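Local coordinates for protein pantothenate kinase (Coxiella burnetii, PDB 3TQC) that catalyses the ATP-dependent phosphorylation of (R)-pantothenate to 4'-phosphopantothenate, the first of five steps from pantothenate to coenzyme A, at residues G99-G104 against K242-R247; V125-T130 against I201-N206; S230-A235 against P296-A301. All blocks are in the same frame, centred on the assembly; numbering follows the deposited sequence.

The three contacts show how a P-loop kinase assembles a nucleotide site around one mixed sheet. Interaction 2 pairs strands 125-129 and 199-203 at its edge, and interaction 3 packs strand 229-234 against the turn that precedes strand 303-307. Interaction 1 lies where strand 93-99, between strands 199-203 and 229-234, gives way to the phosphate-binding loop. The centres of interactions 1 and 2 lie about 17 Å apart, those of interactions 1 and 3 about 16 Å, those of interactions 2 and 3 about 14 Å. Along the chain, interaction 2 falls between the two segments of interaction 1, whereas interactions 1 and 3 interleave. L205 and F232 touch the loop, linking both to the ADP site.

Interaction 1 (G99-G104 against K242-R247); sequences GSVAVG and KWYIDR. With ADP (adenosine-5'-diphosphate), chain D.
The first six residues of the P-loop (Walker A) of this kinase, 99-104, meet helix 237-253 through A102, whose methyl sits on the turn of helix carrying W243, Y244 and R247. A102 CB lies 3.7 Å from Y244 CB and sits at the edge of the phenol ring, near its plane. V101 lies side by side with Y244, its CG1 4.0 Å from Y244 CD1. The V101 and R247 side chains cross at about a right angle, V101 CG1 meeting R247 NH2 at 3.5 Å. R247 starts with CG anti to the backbone N (chi1 -166°), and its chain bends at chi3. One face of its guanidinium lies over A102, while NH1 donates to ADP O3B at 2.8 Å and, weakly, to ADP O2A. The same O3B accepts the backbone N-H of A102 at 2.9 Å, so loop and helix grip one terminal phosphate oxygen together, and the positive guanidinium would be expected to offset the charge of the diphosphate. G104 N adds a bond of 3.1 Å to ADP O2B. Glycine fits here, because a CB would run into ADP N7 and the preceding carbonyl. The indole of W243 presents its CE3 edge to A102 O at 3.3 Å, near the ring plane, and its CZ3 packs on V103 CG2. W243 is itself fixed from outside: NE1 bonds A309 O, and the ring stacks with H311 and makes a cation-pi contact with K307, two further residues of the ADP pocket. The loop joins strand 93-99 to helix 105-116, whose K105, S106 and T107 also bond ADP, and helix 271-294 packs against V101 and Y244 through N286.

Interaction 2 (V125-T130 against I201-N206); sequences VEVITT and ILEGLN
Four backbone hydrogen bonds zip V125-T130 to I201-N206. I201 N donates to E126 O, I128 N to I201 O at 2.7 Å, E203 N to I128 O, and T130 N to E203 O at 2.6 Å. The strand directions differ by 17°, and the bonds alternate as parallel pairing requires, with I201, I128 and E203 each using both N-H and C=O. Three CA-H...O contacts fill in between, among them V127 CA to I201 O at 3.2 Å. On one face of the sheet V127 CG2 rests on I201 CB at 3.9 Å, and farther back V125 CG1 reaches I201 CD1. On the other face I128 CG2 meets L202 CD1 at 3.5 Å.

This is the edge of the central sheet of a P-loop kinase: strand 125-129 is outermost within the chain, and strand 199-203 has strand 93-99 on its other side, where I95 and I97 bond the backbone of L202. E203 shares the V127 face. Its CG lies between the backbone N and carbonyl carbon (chi1 50°), and the bend at chi2 puts E203 CD 3.8 Å from T129 CB. The approach of T129 OG1 to E203 OE1, at 3.5 Å, is weak at most. The firmer partner of the carboxylate is S109 OG on helix 105-116, which bonds OE2. That helix begins within the P-loop, and S106 in its first turn touches E203, whose nearest side-chain atom is about 5 Å from ADP. Beneath the opposite face, helix 157-168 touches L202 through L164 and T130 through L160.

Interaction 3 (S230-A235 against P296-A301); sequences SLFVDA and PYKNRA
F232 and K298 both start with CG anti to the backbone N (chi1 -175° and -179°), and the two side chains cross at about a right angle. K298 CG comes down over one face of the phenyl ring, 3.6 Å from its centroid and close to the ring normal, a CH-pi contact in which F232 CD2 and CE2 are the nearest ring atoms. Beyond CG the lysine bends: chi3 of 70° swings CE away from the extended course, and K298 NZ ends 3.9 Å from D234 OD2 in a long salt bridge. K298 CD also lies 3.9 Å from D234 CG. One lysine therefore spans two residues that extend from the same side of strand 229-234, its methylenes on the aromatic and its charge near the acid.

At the other end of the contact A301 CB packs on F232 CB at 3.6 Å, and S230 OG lies 3.2 Å from A301 CA. The S230 hydroxyl finds its hydrogen-bonding partner in Q302. Residues 296-300 form a 3-10 turn leaving helix 271-294, and the 296-301 segment ends the crossover, through helices 237-253 and 271-294, that links the parallel neighbours 229-234 and 303-307. The same turn faces the second subunit: R300 NH1 bonds L208 O of its own chain, while R300 NE forms a salt bridge with D225 of the second subunit. F232 also touches G99 at the start of the P-loop.

Across the two segments the contact is carried mainly by apolar surface: K298 methylenes cover one face of the ring, A301 packs on F232 CB, and the distant charge pair probably adds a modest electrostatic bias to the path of the lysine.

Interaction 1 (G99-G104 against K242-R247)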
loop_
_atom_site.group_PDB
_atom_site.type_symbol
_atom_site.label_atom_id
_atom_site.label_comp_id
_atom_site.label_asym_id
_atom_site.label_seq_id
_atom_site.Cartn_x
_atom_site.Cartn_y
_atom_site.Cartn_z
ATOM N N GLY B 99 -15.017 5.190 1.145
ATOM C CA GLY B 99 -16.326 5.015 0.566
ATOM C C GLY B 99 -16.908 6.368 0.200
ATOM O O GLY B 99 -16.368 7.404 0.584
ATOM N N SER B 100 -18.006 6.337 -0.565
ATOM C CA SER B 100 -18.689 7.533 -1.030
ATOM C C SER B 100 -19.139 8.402 0.113
ATOM O O SER B 100 -19.305 7.929 1.236
ATOM C CB SER B 100 -19.933 7.138 -1.820
ATOM O OG SER B 100 -20.794 8.242 -2.043
ATOM N N VAL B 101 -19.381 9.669 -0.190
ATOM C CA VAL B 101 -20.153 10.513 0.691
ATOM C C VAL B 101 -21.493 9.803 0.953
ATOM O O VAL B 101 -22.112 9.289 0.027
ATOM C CB VAL B 101 -20.432 11.910 0.049
ATOM C CG1 VAL B 101 -21.320 12.786 0.973
ATOM C CG2 VAL B 101 -19.118 12.636 -0.325
ATOM N N ALA B 102 -21.908 9.763 2.217
ATOM C CA ALA B 102 -23.213 9.232 2.632
ATOM C C ALA B 102 -23.353 7.711 2.568
ATOM O O ALA B 102 -24.458 7.192 2.677
ATOM C CB ALA B 102 -24.332 9.891 1.849
ATOM N N VAL B 103 -22.253 6.996 2.392
ATOM C CA VAL B 103 -22.310 5.547 2.304
ATOM C C VAL B 103 -22.301 4.936 3.708
ATOM O O VAL B 103 -22.692 3.795 3.910
ATOM C CB VAL B 103 -21.153 4.996 1.450
ATOM C CG1 VAL B 103 -19.867 4.958 2.239
ATOM C CG2 VAL B 103 -21.493 3.608 0.925
ATOM N N GLY B 104 -21.848 5.708 4.685
ATOM C CA GLY B 104 -21.899 5.277 6.069
ATOM C C GLY B 104 -20.560 5.047 6.724
ATOM O O GLY B 104 -20.462 4.269 7.666
ATOM N N LYS B 242 -30.013 8.141 -2.506
ATOM C CA LYS B 242 -31.144 8.195 -1.588
ATOM C C LYS B 242 -30.696 8.448 -0.149
ATOM O O LYS B 242 -31.308 9.240 0.560
ATOM C CB LYS B 242 -31.988 6.924 -1.657
ATOM C CG LYS B 242 -33.205 6.980 -0.736
ATOM C CD LYS B 242 -34.308 6.014 -1.159
ATOM C CE LYS B 242 -35.185 5.652 0.028
ATOM N NZ LYS B 242 -35.638 6.865 0.759
ATOM N N TRP B 243 -29.618 7.799 0.286
ATOM C CA TRP B 243 -29.167 8.011 1.653
ATOM C C TRP B 243 -28.711 9.439 1.814
ATOM O O TRP B 243 -28.924 10.073 2.847
ATOM C CB TRP B 243 -28.016 7.094 2.010
ATOM C CG TRP B 243 -28.360 5.649 2.008
ATOM C CD1 TRP B 243 -29.592 5.096 2.164
ATOM C CD2 TRP B 243 -27.438 4.557 1.879
ATOM N NE1 TRP B 243 -29.497 3.733 2.121
ATOM C CE2 TRP B 243 -28.185 3.378 1.945
ATOM C CE3 TRP B 243 -26.052 4.474 1.692
ATOM C CZ2 TRP B 243 -27.600 2.119 1.840
ATOM C CZ3 TRP B 243 -25.467 3.228 1.580
ATOM C CH2 TRP B 243 -26.243 2.060 1.657
ATOM N N TYR B 244 -28.052 9.939 0.782
ATOM C CA TYR B 244 -27.598 11.309 0.785
ATOM C C TYR B 244 -28.793 12.256 0.845
ATOM O O TYR B 244 -28.843 13.131 1.701
ATOM C CB TYR B 244 -26.738 11.601 -0.440
ATOM C CG TYR B 244 -26.305 13.024 -0.449
ATOM C CD1 TYR B 244 -25.169 13.422 0.233
ATOM C CD2 TYR B 244 -27.050 13.988 -1.112
ATOM C CE1 TYR B 244 -24.784 14.743 0.248
ATOM C CE2 TYR B 244 -26.668 15.300 -1.102
ATOM C CZ TYR B 244 -25.538 15.677 -0.416
ATOM O OH TYR B 244 -25.157 16.996 -0.402
ATOM N N ILE B 245 -29.761 12.070 -0.048
ATOM C CA ILE B 245 -30.901 12.971 -0.099
ATOM C C ILE B 245 -31.678 12.932 1.208
ATOM O O ILE B 245 -32.092 13.966 1.708
ATOM C CB ILE B 245 -31.822 12.701 -1.316
ATOM C CG1 ILE B 245 -31.101 13.080 -2.615
ATOM C CG2 ILE B 245 -33.115 13.501 -1.213
ATOM C CD1 ILE B 245 -31.742 12.497 -3.860
ATOM N N ASP B 246 -31.861 11.755 1.782
ATOM C CA ASP B 246 -32.529 11.666 3.074
ATOM C C ASP B 246 -31.738 12.369 4.170
ATOM O O ASP B 246 -32.309 13.089 4.974
ATOM C CB ASP B 246 -32.788 10.211 3.462
ATOM C CG ASP B 246 -33.891 9.577 2.637
ATOM O OD1 ASP B 246 -34.546 10.298 1.849
ATOM O OD2 ASP B 246 -34.105 8.348 2.784
ATOM N N ARG B 247 -30.431 12.188 4.198
ATOM C CA ARG B 247 -29.620 12.841 5.228
ATOM C C ARG B 247 -29.758 14.375 5.181
ATOM O O ARG B 247 -29.913 15.016 6.223
ATOM C CB ARG B 247 -28.157 12.433 5.124
ATOM C CG ARG B 247 -27.337 12.796 6.359
ATOM C CD ARG B 247 -25.926 12.319 6.220
ATOM N NE ARG B 247 -25.202 12.985 5.134
ATOM C CZ ARG B 247 -23.953 12.694 4.777
ATOM N NH1 ARG B 247 -23.275 11.739 5.405
ATOM N NH2 ARG B 247 -23.373 13.358 3.787
HETATM P PB ADP D . -20.508 9.061 5.585
HETATM O O1B ADP D . -19.788 9.193 6.890
HETATM O O2B ADP D . -19.871 8.065 4.651
HETATM O O3B ADP D . -20.842 10.367 4.900
HETATM P PA ADP D . -22.635 8.446 7.356
HETATM O O1A ADP D . -21.830 7.486 8.199
HETATM O O2A ADP D . -22.889 9.850 7.806
HETATM O O3A ADP D . -21.979 8.496 5.892
HETATM O "O5'" ADP D . -24.048 7.793 7.066
HETATM C "C5'" ADP D . -24.837 8.212 5.966
HETATM C "C4'" ADP D . -26.310 8.092 6.327
HETATM O "O4'" ADP D . -26.692 6.722 6.392
HETATM C "C3'" ADP D . -26.612 8.669 7.694
HETATM O "O3'" ADP D . -27.903 9.278 7.647
HETATM C "C2'" ADP D . -26.596 7.492 8.637
HETATM O "O2'" ADP D . -27.520 7.663 9.698
HETATM C "C1'" ADP D . -27.010 6.346 7.738
HETATM N N9 ADP D . -26.327 5.069 8.029
HETATM C C8 ADP D . -25.012 4.843 7.902
HETATM N N7 ADP D . -24.713 3.563 8.218
HETATM C C5 ADP D . -25.862 2.969 8.549
HETATM C C6 ADP D . -26.222 1.617 8.970
HETATM N N6 ADP D . -25.243 0.687 9.096
HETATM N N1 ADP D . -27.522 1.378 9.217
HETATM C C2 ADP D . -28.478 2.326 9.092
HETATM N N3 ADP D . -28.204 3.589 8.703
HETATM C C4 ADP D . -26.928 3.951 8.422
#

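Interaction 2 (V125-T130 against I201-N206)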
loop_
_atom_site.group_PDB
_atom_site.type_symbol
_atom_site.label_atom_id
_atom_site.label_comp_id
_atom_site.label_asym_id
_atom_site.label_seq_id
_atom_site.Cartn_x
_atom_site.Cartn_y
_atom_site.Cartn_z
ATOM N N VAL B 125 -8.785 3.416 21.229
ATOM C CA VAL B 125 -9.112 3.481 19.818
ATOM C C VAL B 125 -9.575 4.869 19.458
ATOM O O VAL B 125 -10.464 5.403 20.107
ATOM C CB VAL B 125 -10.179 2.441 19.455
ATOM C CG1 VAL B 125 -10.355 2.353 17.927
ATOM C CG2 VAL B 125 -9.774 1.087 20.030
ATOM N N GLU B 126 -8.970 5.442 18.420
ATOM C CA GLU B 126 -9.304 6.801 17.981
ATOM C C GLU B 126 -9.751 6.850 16.551
ATOM O O GLU B 126 -9.309 6.060 15.734
ATOM C CB GLU B 126 -8.114 7.742 18.131
ATOM C CG GLU B 126 -7.644 7.871 19.539
ATOM C CD GLU B 126 -8.554 8.706 20.412
ATOM O OE1 GLU B 126 -9.731 8.964 20.063
ATOM O OE2 GLU B 126 -8.085 9.104 21.489
ATOM N N VAL B 127 -10.625 7.805 16.253
ATOM C CA VAL B 127 -11.091 7.996 14.899
ATOM C C VAL B 127 -10.593 9.335 14.384
ATOM O O VAL B 127 -10.742 10.371 15.064
ATOM C CB VAL B 127 -12.611 7.924 14.835
ATOM C CG1 VAL B 127 -13.136 8.403 13.465
ATOM C CG2 VAL B 127 -13.065 6.503 15.121
ATOM N N ILE B 128 -9.964 9.298 13.208
ATOM C CA ILE B 128 -9.574 10.507 12.487
ATOM C C ILE B 128 -10.427 10.596 11.241
ATOM O O ILE B 128 -10.389 9.692 10.413
ATOM C CB ILE B 128 -8.106 10.484 11.987
ATOM C CG1 ILE B 128 -7.129 10.354 13.132
ATOM C CG2 ILE B 128 -7.800 11.753 11.192
ATOM C CD1 ILE B 128 -7.449 11.268 14.218
ATOM N N THR B 129 -11.183 11.681 11.101
ATOM C CA THR B 129 -11.911 11.920 9.863
ATOM C C THR B 129 -11.042 12.803 9.007
ATOM O O THR B 129 -10.462 13.776 9.471
ATOM C CB THR B 129 -13.335 12.544 10.057
ATOM O OG1 THR B 129 -13.900 12.834 8.768
ATOM C CG2 THR B 129 -13.294 13.818 10.859
ATOM N N THR B 130 -10.949 12.444 7.745
ATOM C CA THR B 130 -10.171 13.195 6.791
ATOM C C THR B 130 -10.792 14.578 6.482
ATOM O O THR B 130 -10.090 15.481 6.032
ATOM C CB THR B 130 -9.952 12.321 5.538
ATOM O OG1 THR B 130 -8.695 11.607 5.668
ATOM C CG2 THR B 130 -9.949 13.118 4.329
ATOM N N ILE B 201 -8.645 4.724 13.642
ATOM C CA ILE B 201 -9.513 4.449 12.520
ATOM C C ILE B 201 -9.496 5.718 11.700
ATOM O O ILE B 201 -9.899 6.767 12.177
ATOM C CB ILE B 201 -10.944 4.084 12.958
ATOM C CG1 ILE B 201 -10.954 2.727 13.671
ATOM C CG2 ILE B 201 -11.895 4.050 11.751
ATOM C CD1 ILE B 201 -12.230 2.444 14.432
ATOM N N LEU B 202 -9.011 5.624 10.471
ATOM C CA LEU B 202 -8.896 6.784 9.593
ATOM C C LEU B 202 -10.003 6.730 8.553
ATOM O O LEU B 202 -9.979 5.884 7.667
ATOM C CB LEU B 202 -7.520 6.789 8.923
ATOM C CG LEU B 202 -7.224 7.956 7.978
ATOM C CD1 LEU B 202 -7.292 9.287 8.722
ATOM C CD2 LEU B 202 -5.871 7.759 7.303
ATOM N N GLU B 203 -10.994 7.603 8.672
ATOM C CA GLU B 203 -12.088 7.620 7.703
ATOM C C GLU B 203 -12.021 8.859 6.835
ATOM O O GLU B 203 -11.677 9.944 7.301
ATOM C CB GLU B 203 -13.460 7.539 8.378
ATOM C CG GLU B 203 -13.646 8.526 9.488
ATOM C CD GLU B 203 -15.026 9.153 9.531
ATOM O OE1 GLU B 203 -15.456 9.739 8.514
ATOM O OE2 GLU B 203 -15.650 9.113 10.614
ATOM N N GLY B 204 -12.337 8.674 5.561
ATOM C CA GLY B 204 -12.555 9.783 4.647
ATOM C C GLY B 204 -12.662 9.315 3.211
ATOM O O GLY B 204 -12.228 8.222 2.864
ATOM N N LEU B 205 -13.203 10.189 2.377
ATOM C CA LEU B 205 -13.349 9.944 0.937
ATOM C C LEU B 205 -12.052 9.480 0.250
ATOM O O LEU B 205 -12.082 8.632 -0.640
ATOM C CB LEU B 205 -13.805 11.244 0.233
ATOM C CG LEU B 205 -15.033 11.982 0.777
ATOM C CD1 LEU B 205 -15.367 13.207 -0.066
ATOM C CD2 LEU B 205 -16.235 11.039 0.836
ATOM N N ASN B 206 -10.929 10.050 0.672
ATOM C CA ASN B 206 -9.733 10.125 -0.171
ATOM C C ASN B 206 -8.578 9.244 0.250
ATOM O O ASN B 206 -7.474 9.419 -0.250
ATOM C CB ASN B 206 -9.236 11.569 -0.204
ATOM C CG ASN B 206 -8.945 12.128 1.199
ATOM O OD1 ASN B 206 -9.507 11.662 2.183
ATOM N ND2 ASN B 206 -8.090 13.142 1.277
#

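Interaction 3 (S230-A235 against P296-A301)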
loop_
_atom_site.group_PDB
_atom_site.type_symbol
_atom_site.label_atom_id
_atom_site.label_comp_id
_atom_site.label_asym_id
_atom_site.label_seq_id
_atom_site.Cartn_x
_atom_site.Cartn_y
_atom_site.Cartn_z
ATOM N N SER B 230 -7.427 -1.496 5.309
ATOM C CA SER B 230 -8.482 -0.585 4.886
ATOM C C SER B 230 -9.753 -1.319 4.563
ATOM O O SER B 230 -9.719 -2.426 4.024
ATOM C CB SER B 230 -8.044 0.215 3.669
ATOM O OG SER B 230 -7.636 -0.667 2.656
ATOM N N LEU B 231 -10.866 -0.681 4.916
ATOM C CA LEU B 231 -12.208 -1.128 4.581
ATOM C C LEU B 231 -12.730 -0.156 3.560
ATOM O O LEU B 231 -12.511 1.043 3.684
ATOM C CB LEU B 231 -13.146 -1.040 5.783
ATOM C CG LEU B 231 -13.067 -1.999 6.967
ATOM C CD1 LEU B 231 -11.861 -1.702 7.844
ATOM C CD2 LEU B 231 -14.350 -1.871 7.773
ATOM N N PHE B 232 -13.443 -0.653 2.568
ATOM C CA PHE B 232 -14.170 0.221 1.668
ATOM C C PHE B 232 -15.644 -0.121 1.851
ATOM O O PHE B 232 -16.009 -1.282 1.766
ATOM C CB PHE B 232 -13.719 0.032 0.228
ATOM C CG PHE B 232 -14.352 0.994 -0.752
ATOM C CD1 PHE B 232 -13.653 2.092 -1.216
ATOM C CD2 PHE B 232 -15.632 0.770 -1.234
ATOM C CE1 PHE B 232 -14.219 2.958 -2.125
ATOM C CE2 PHE B 232 -16.203 1.625 -2.140
ATOM C CZ PHE B 232 -15.492 2.734 -2.583
ATOM N N VAL B 233 -16.466 0.883 2.152
ATOM C CA VAL B 233 -17.913 0.684 2.253
ATOM C C VAL B 233 -18.538 1.048 0.893
ATOM O O VAL B 233 -18.317 2.146 0.382
ATOM C CB VAL B 233 -18.511 1.522 3.388
ATOM C CG1 VAL B 233 -20.023 1.283 3.488
ATOM C CG2 VAL B 233 -17.777 1.195 4.715
ATOM N N ASP B 234 -19.294 0.115 0.321
ATOM C CA ASP B 234 -19.745 0.186 -1.072
ATOM C C ASP B 234 -21.250 0.007 -1.129
ATOM O O ASP B 234 -21.842 -0.692 -0.310
ATOM C CB ASP B 234 -19.062 -0.926 -1.896
ATOM C CG ASP B 234 -19.292 -0.798 -3.417
ATOM O OD1 ASP B 234 -19.193 0.315 -3.994
ATOM O OD2 ASP B 234 -19.540 -1.844 -4.057
ATOM N N ALA B 235 -21.864 0.625 -2.113
ATOM C CA ALA B 235 -23.271 0.413 -2.377
ATOM C C ALA B 235 -23.551 0.996 -3.743
ATOM O O ALA B 235 -22.734 1.759 -4.275
ATOM C CB ALA B 235 -24.141 1.074 -1.308
ATOM N N PRO B 296 -12.739 4.313 -8.215
ATOM C CA PRO B 296 -11.599 3.750 -8.913
ATOM C C PRO B 296 -10.558 3.093 -8.013
ATOM O O PRO B 296 -9.803 2.260 -8.476
ATOM C CB PRO B 296 -10.995 4.965 -9.608
ATOM C CG PRO B 296 -12.156 5.824 -9.869
ATOM C CD PRO B 296 -13.017 5.689 -8.671
ATOM N N TYR B 297 -10.510 3.480 -6.745
ATOM C CA TYR B 297 -9.522 2.933 -5.825
ATOM C C TYR B 297 -10.131 1.889 -4.893
ATOM O O TYR B 297 -9.450 1.384 -4.017
ATOM C CB TYR B 297 -8.837 4.068 -5.051
ATOM C CG TYR B 297 -8.098 4.989 -5.976
ATOM C CD1 TYR B 297 -6.855 4.637 -6.475
ATOM C CD2 TYR B 297 -8.666 6.196 -6.406
ATOM C CE1 TYR B 297 -6.168 5.473 -7.367
ATOM C CE2 TYR B 297 -7.989 7.036 -7.293
ATOM C CZ TYR B 297 -6.744 6.666 -7.766
ATOM O OH TYR B 297 -6.063 7.487 -8.644
ATOM N N LYS B 298 -11.388 1.519 -5.132
ATOM C CA LYS B 298 -12.087 0.558 -4.272
ATOM C C LYS B 298 -11.274 -0.730 -4.069
ATOM O O LYS B 298 -11.190 -1.284 -2.954
ATOM C CB LYS B 298 -13.463 0.215 -4.872
ATOM C CG LYS B 298 -14.281 -0.761 -4.041
ATOM C CD LYS B 298 -15.601 -1.182 -4.699
ATOM C CE LYS B 298 -15.362 -2.073 -5.911
ATOM N NZ LYS B 298 -16.495 -2.971 -6.134
ATOM N N ASN B 299 -10.683 -1.210 -5.155
ATOM C CA ASN B 299 -10.012 -2.495 -5.121
ATOM C C ASN B 299 -8.666 -2.429 -4.417
ATOM O O ASN B 299 -7.973 -3.433 -4.327
ATOM C CB ASN B 299 -9.905 -3.078 -6.531
ATOM C CG ASN B 299 -11.273 -3.466 -7.098
ATOM O OD1 ASN B 299 -12.235 -3.662 -6.347
ATOM N ND2 ASN B 299 -11.367 -3.571 -8.418
ATOM N N ARG B 300 -8.294 -1.264 -3.900
ATOM C CA ARG B 300 -7.088 -1.187 -3.074
ATOM C C ARG B 300 -7.358 -1.612 -1.630
ATOM O O ARG B 300 -6.437 -1.836 -0.895
ATOM C CB ARG B 300 -6.483 0.214 -3.084
ATOM C CG ARG B 300 -6.030 0.698 -4.433
ATOM C CD ARG B 300 -5.137 1.914 -4.276
ATOM N NE ARG B 300 -3.943 1.581 -3.499
ATOM C CZ ARG B 300 -3.369 2.363 -2.588
ATOM N NH1 ARG B 300 -3.854 3.570 -2.314
ATOM N NH2 ARG B 300 -2.294 1.912 -1.933
ATOM N N ALA B 301 -8.626 -1.692 -1.245
ATOM C CA ALA B 301 -9.038 -2.023 0.106
ATOM C C ALA B 301 -8.804 -3.472 0.409
ATOM O O ALA B 301 -8.912 -4.321 -0.473
ATOM C CB ALA B 301 -10.515 -1.707 0.296
#